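Local coordinates for HTH-type transcriptional regulator YgaV (Escherichia coli K12, PDB 3CUO), which regulates gene expression on a large scale in response to sulfide, acting as both repressor and activator and binding DNA through an ArsR-type helix-turn-helix domain, at the interface of chains A and B. Sequence-based numbering; all coordinates share one arbitrary frame. Chains: chain A/B, Uncharacterized HTH-type transcriptional regulator ygaV.

Contact 1: the interface of chains A and B. Residues chain A 18, 21-22, 27, 89, 93; chain B 15, 18-19, 89.
A:Leu18 and B:Leu18 meet tip to tip at the two-fold axis of the dimer, CD2 of A:Leu18 lying 4.0 Å from CD2 of B:Leu18, with the two side chains crossing at about a right angle. They come from equivalent helices near the N-terminus, 11-21 in chain A and 11-20 in chain B, packed against each other in an apolar contact of the kind through which ArsR-family regulators dimerise. B:Leu18 is the residue here most deeply buried by the partner. With its CG anti to the carbonyl carbon (chi1 -62°), this side chain forks toward chain A: CD1 of B:Leu18 reaches CB of A:Met21 at 3.8 Å and also nears CD2 of A:Leu27. CD1 of A:Leu27 in turn rests on the backbone of B:Ala15.

On the side of the C-terminal helices 84-97 the fit is looser. The methyl CD2 of A:Leu93 touches CD1 of B:Ile89 at 3.9 Å, and CG2 of A:Ile89 stands 4.2 Å from that same CD1 atom of B:Ile89.

At the opposite, polar margin the contact is again close: A:Ser22, just after helix 11-21, lies against the backbone of B:Lys19, its CB 3.6 Å from the lysine CA. The lysine chain bends at chi2 (49°) and runs alongside the serine, its amine NZ passing on beyond the hydroxyl; the methylene CD of B:Lys19 lies 3.6 Å from OG of A:Ser22.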
# COMPACT_ATOMS: atom_id res chain seq x y z
N LEU A 18 -1.51 0.59 4.15
CA LEU A 18 -1.21 -0.19 2.98
C LEU A 18 -1.70 -1.62 3.17
O LEU A 18 -2.26 -2.25 2.29
CB LEU A 18 0.32 -0.11 2.68
CG LEU A 18 0.96 1.21 2.27
CD1 LEU A 18 2.37 0.88 1.77
CD2 LEU A 18 0.15 1.99 1.22
N MET A 21 -5.42 -2.00 2.49
CA MET A 21 -5.78 -1.85 1.11
C MET A 21 -5.20 -3.00 0.27
O MET A 21 -5.52 -3.09 -0.89
CB MET A 21 -5.15 -0.52 0.58
CG MET A 21 -5.63 0.79 1.31
SD MET A 21 -5.07 2.39 0.56
CE MET A 21 -5.69 2.34 -1.08
N SER A 22 -4.36 -3.87 0.83
CA SER A 22 -3.57 -4.83 0.01
C SER A 22 -4.26 -6.11 -0.42
O SER A 22 -3.65 -7.17 -0.43
CB SER A 22 -2.26 -5.21 0.73
OG SER A 22 -2.48 -5.74 2.02
N LEU A 27 -9.35 -3.21 -3.30
CA LEU A 27 -9.06 -2.11 -4.20
C LEU A 27 -10.19 -1.81 -5.13
O LEU A 27 -10.47 -0.64 -5.39
CB LEU A 27 -7.78 -2.34 -5.08
CG LEU A 27 -6.46 -2.27 -4.33
CD1 LEU A 27 -5.35 -2.56 -5.35
CD2 LEU A 27 -6.19 -0.91 -3.56
N ILE A 89 -3.86 7.24 -2.57
CA ILE A 89 -3.18 6.03 -2.99
C ILE A 89 -3.80 5.49 -4.25
O ILE A 89 -3.11 5.09 -5.20
CB ILE A 89 -3.17 5.03 -1.85
CG1 ILE A 89 -2.25 5.58 -0.78
CG2 ILE A 89 -2.77 3.57 -2.35
CD1 ILE A 89 -2.49 5.07 0.55
N LEU A 93 -2.00 4.77 -7.75
CA LEU A 93 -2.04 3.46 -8.39
C LEU A 93 -2.52 3.60 -9.84
O LEU A 93 -1.98 2.99 -10.76
CB LEU A 93 -2.91 2.50 -7.60
CG LEU A 93 -2.39 2.02 -6.25
CD1 LEU A 93 -3.45 1.20 -5.62
CD2 LEU A 93 -1.16 1.21 -6.36
N ALA B 15 -2.27 -4.78 -5.56
CA ALA B 15 -2.49 -5.29 -4.20
C ALA B 15 -1.24 -6.00 -3.68
O ALA B 15 -0.81 -5.79 -2.53
CB ALA B 15 -3.73 -6.18 -4.12
N LEU B 18 1.28 -3.31 -2.76
CA LEU B 18 0.93 -2.74 -1.47
C LEU B 18 1.22 -3.71 -0.36
O LEU B 18 1.74 -3.30 0.68
CB LEU B 18 -0.51 -2.25 -1.42
CG LEU B 18 -0.89 -1.15 -2.37
CD1 LEU B 18 -2.31 -0.68 -1.99
CD2 LEU B 18 0.14 0.00 -2.25
N LYS B 19 0.94 -4.99 -0.58
CA LYS B 19 1.21 -5.99 0.46
C LYS B 19 2.71 -6.05 0.78
O LYS B 19 3.10 -6.15 1.94
CB LYS B 19 0.70 -7.34 0.02
CG LYS B 19 0.69 -8.52 1.03
CD LYS B 19 0.10 -8.18 2.31
CE LYS B 19 -0.61 -9.40 3.05
NZ LYS B 19 -1.36 -9.00 4.36
N ILE B 89 4.60 5.38 -4.55
CA ILE B 89 3.80 5.18 -3.35
C ILE B 89 4.46 5.89 -2.15
O ILE B 89 3.77 6.53 -1.36
CB ILE B 89 3.58 3.68 -3.09
CG1 ILE B 89 2.65 3.06 -4.17
CG2 ILE B 89 3.15 3.42 -1.62
CD1 ILE B 89 1.12 3.45 -4.06

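Contact 2: the interface of chains A and B. Residues chain A 31, 90, 93-94, 97-98; chain B 6-7, 10.
B:Leu7 pushes its branched tip between A:Cys31 and the C-terminal end of helix 84-97, and apolar contacts carry most of this patch. The CD2 methyl of B:Leu7 lies 3.7 Å from SG of A:Cys31 and also meets CB of A:Leu93. The other methyl of B:Leu7, CD1, packs over the backbone of A:Lys94, 3.6 Å from its CA, and onto A:Cys98, 3.4 Å from SG. An alanine here lacks both methyls and would probably open a gap between A:Cys31 and A:Cys98, leaving the A:Cys98 thiol without its close leucine partner. Farther along, CB of B:Ser10 lies 3.7 Å from CB of A:Tyr97 and against the near end of its ring; within chain A, CD2 of A:Leu93 lies at the ring edge, in plane.

Polar atoms enter at the margin. SG of A:Cys98 sits 3.4 Å from the carbonyl O of B:Gln6. A:Lys94 touches chain B through its aliphatic part, which crosses B:Leu7 at about a right angle and bends at chi3 (-110°); its CD lies beside the amide oxygen OE1 of B:Gln6.

The N-terminal helix 2-7 and the 3-10 helix 8-10 of chain B thus lie across helices 24-33 and 84-97 of chain A.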
# COMPACT_ATOMS: atom_id res chain seq x y z
N CYS A 31 -12.10 1.67 -5.32
CA CYS A 31 -12.31 2.35 -6.62
C CYS A 31 -13.77 2.65 -6.87
O CYS A 31 -14.10 3.78 -7.30
CB CYS A 31 -11.85 1.52 -7.80
SG CYS A 31 -10.10 1.40 -7.99
N ILE A 90 -5.13 5.43 -4.28
CA ILE A 90 -5.84 5.08 -5.51
C ILE A 90 -5.40 5.87 -6.74
O ILE A 90 -5.14 5.31 -7.79
CB ILE A 90 -7.42 5.16 -5.30
CG1 ILE A 90 -7.85 3.98 -4.44
CG2 ILE A 90 -8.10 5.16 -6.62
CD1 ILE A 90 -9.42 3.75 -4.46
N LEU A 93 -2.00 4.77 -7.75
CA LEU A 93 -2.04 3.46 -8.39
C LEU A 93 -2.52 3.60 -9.84
O LEU A 93 -1.98 2.99 -10.76
CB LEU A 93 -2.91 2.50 -7.60
CG LEU A 93 -2.39 2.02 -6.25
CD1 LEU A 93 -3.45 1.20 -5.62
CD2 LEU A 93 -1.16 1.21 -6.36
N LYS A 94 -3.56 4.39 -10.04
CA LYS A 94 -3.97 4.79 -11.40
C LYS A 94 -2.82 5.28 -12.27
O LYS A 94 -2.63 4.75 -13.35
CB LYS A 94 -5.15 5.79 -11.40
CG LYS A 94 -6.46 5.16 -10.90
CD LYS A 94 -7.69 6.20 -10.82
CE LYS A 94 -8.14 6.56 -9.39
NZ LYS A 94 -9.05 7.81 -9.19
N TYR A 97 -0.31 2.26 -12.97
CA TYR A 97 -0.80 1.09 -13.70
C TYR A 97 -1.65 1.40 -14.91
O TYR A 97 -1.94 0.50 -15.66
CB TYR A 97 -1.61 0.21 -12.76
CG TYR A 97 -0.75 -0.45 -11.74
CD1 TYR A 97 0.08 -1.50 -12.10
CD2 TYR A 97 -0.74 -0.03 -10.41
CE1 TYR A 97 0.88 -2.12 -11.18
CE2 TYR A 97 0.09 -0.63 -9.47
CZ TYR A 97 0.89 -1.71 -9.88
OH TYR A 97 1.73 -2.34 -8.98
N CYS A 98 -2.04 2.65 -15.09
CA CYS A 98 -2.92 3.05 -16.20
C CYS A 98 -2.18 4.04 -17.11
O CYS A 98 -1.85 5.16 -16.69
CB CYS A 98 -4.23 3.68 -15.69
SG CYS A 98 -5.22 2.59 -14.51
N GLN B 6 -10.85 1.71 -14.90
CA GLN B 6 -9.43 2.06 -15.03
C GLN B 6 -8.55 0.95 -14.45
O GLN B 6 -7.75 0.36 -15.18
CB GLN B 6 -9.10 3.42 -14.38
CG GLN B 6 -9.24 4.64 -15.32
CD GLN B 6 -9.79 5.91 -14.63
OE1 GLN B 6 -9.28 6.35 -13.59
NE2 GLN B 6 -10.85 6.50 -15.22
N LEU B 7 -8.75 0.61 -13.18
CA LEU B 7 -7.76 -0.12 -12.40
C LEU B 7 -7.97 -1.63 -12.30
O LEU B 7 -7.08 -2.33 -11.85
CB LEU B 7 -7.71 0.49 -10.97
CG LEU B 7 -6.35 0.75 -10.31
CD1 LEU B 7 -5.49 1.55 -11.24
CD2 LEU B 7 -6.50 1.47 -8.94
N SER B 10 -5.44 -4.39 -13.30
CA SER B 10 -4.16 -4.32 -12.58
C SER B 10 -4.31 -4.56 -11.04
O SER B 10 -3.38 -4.37 -10.29
CB SER B 10 -3.51 -2.95 -12.82
OG SER B 10 -3.59 -2.54 -14.18

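Contact 3: the interface of chains A and B. Residues chain A 10-11, 13-15, 17, 89; chain B 27, 93, 97.
The ring of B:Tyr97, near the C-terminus of this ArsR-family helix-turn-helix regulator, lies against the 3-10 helix 8-10 and the first turns of helix 11-21 of chain A. A:Ser10 and A:Ala14 lie over one and the same face, near its rim: CB of A:Ser10 is 3.6 Å from CD1 of B:Tyr97, and CA of A:Ala14 is 3.7 Å from CZ of B:Tyr97. At the edge, in plane, lie the amide oxygen OE1 of A:Gln13 and the backbone O of B:Leu93. The amide of A:Gln13 is turned 67° from the ring, and the two side chains slide past each other in opposite directions. CG of A:Gln13, placed between its backbone N and carbonyl carbon (chi1 46°), comes within 3.5 Å of CE1 of B:Tyr97.

The phenol oxygen OH of B:Tyr97 reaches the helix backbone, 3.3 Å from CA of A:Ala14 and 3.4 Å from the carbonyl O of A:Gln13. A:Leu17 meets OH of B:Tyr97 with both CB and CD2, the latter at 3.8 Å.

Beside the tyrosine, B:Leu27 brings its CD1 methyl 3.6 Å from CB of A:Ala14 and also against the backbone N of A:Ala15. The small alanine side chains are likely to let this methyl approach the helix closely. B:Leu93 is set farther back: its CD2 stands 4.3 Å from CD1 of A:Ile89.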
# COMPACT_ATOMS: atom_id res chain seq x y z
N SER A 10 5.62 7.86 11.24
CA SER A 10 4.31 7.48 10.68
C SER A 10 4.30 6.10 10.04
O SER A 10 3.27 5.67 9.42
CB SER A 10 3.95 8.46 9.57
OG SER A 10 3.55 9.68 10.10
N ALA A 11 5.43 5.43 10.12
CA ALA A 11 5.65 4.20 9.34
C ALA A 11 4.71 3.09 9.81
O ALA A 11 4.29 2.30 9.04
CB ALA A 11 7.10 3.78 9.42
N GLN A 13 1.62 3.53 11.06
CA GLN A 13 0.31 3.82 10.54
C GLN A 13 0.26 3.71 9.00
O GLN A 13 -0.73 3.25 8.45
CB GLN A 13 -0.25 5.17 11.03
CG GLN A 13 0.67 6.36 10.99
CD GLN A 13 0.17 7.49 11.92
OE1 GLN A 13 -1.02 7.89 11.84
NE2 GLN A 13 1.06 7.99 12.83
N ALA A 14 1.30 4.20 8.33
CA ALA A 14 1.45 4.04 6.90
C ALA A 14 1.37 2.55 6.48
O ALA A 14 0.67 2.25 5.58
CB ALA A 14 2.76 4.73 6.44
N ALA A 15 2.13 1.65 7.12
CA ALA A 15 2.11 0.23 6.87
C ALA A 15 0.75 -0.42 7.06
O ALA A 15 0.34 -1.33 6.30
CB ALA A 15 3.17 -0.52 7.72
N LEU A 17 -2.21 1.22 6.88
CA LEU A 17 -3.02 1.67 5.78
C LEU A 17 -2.77 0.82 4.52
O LEU A 17 -3.70 0.34 3.91
CB LEU A 17 -2.73 3.11 5.50
CG LEU A 17 -3.51 3.72 4.35
CD1 LEU A 17 -4.89 4.13 4.83
CD2 LEU A 17 -2.73 4.89 3.77
N ILE A 89 -3.86 7.24 -2.57
CA ILE A 89 -3.18 6.03 -2.99
C ILE A 89 -3.80 5.49 -4.25
O ILE A 89 -3.11 5.09 -5.20
CB ILE A 89 -3.17 5.03 -1.85
CG1 ILE A 89 -2.25 5.58 -0.78
CG2 ILE A 89 -2.77 3.57 -2.35
CD1 ILE A 89 -2.49 5.07 0.55
N LEU B 27 9.03 -0.14 4.92
CA LEU B 27 8.94 1.30 4.61
C LEU B 27 10.12 2.09 4.99
O LEU B 27 10.46 3.01 4.26
CB LEU B 27 7.68 2.03 5.20
CG LEU B 27 6.39 1.51 4.63
CD1 LEU B 27 5.20 2.26 5.36
CD2 LEU B 27 6.35 1.68 3.08
N LEU B 93 2.73 8.82 0.34
CA LEU B 93 2.66 8.64 1.77
C LEU B 93 3.26 9.88 2.48
O LEU B 93 2.75 10.38 3.47
CB LEU B 93 3.38 7.32 2.15
CG LEU B 93 2.75 5.98 1.78
CD1 LEU B 93 3.67 4.80 2.24
CD2 LEU B 93 1.36 5.92 2.33
N TYR B 97 1.29 12.03 5.14
CA TYR B 97 1.66 12.03 6.54
C TYR B 97 2.41 13.29 6.98
O TYR B 97 2.60 13.53 8.17
CB TYR B 97 2.37 10.75 6.88
CG TYR B 97 1.45 9.55 6.92
CD1 TYR B 97 0.71 9.23 8.08
CD2 TYR B 97 1.29 8.75 5.80
CE1 TYR B 97 -0.15 8.09 8.10
CE2 TYR B 97 0.45 7.64 5.82
CZ TYR B 97 -0.26 7.32 6.97
OH TYR B 97 -1.06 6.24 6.93

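Contact 1 lies between the other two, its C-alpha centre about 10 Å from that of contact 2 and about 11 Å from that of contact 3, whereas contacts 2 and 3, at opposite ends of the interface, are about 19 Å apart. A:Leu93 joins contact 1 to contact 2, and A:Ile89, one turn earlier in helix 84-97, joins it to contact 3. Contacts 2 and 3 are partly symmetry-equivalent: the two-fold turns A:Tyr97 against B:Ser10 into B:Tyr97 against A:Ser10. Such a continuous apolar seam would probably hold the helix-turn-helix motifs of both chains in a fixed relation for DNA binding.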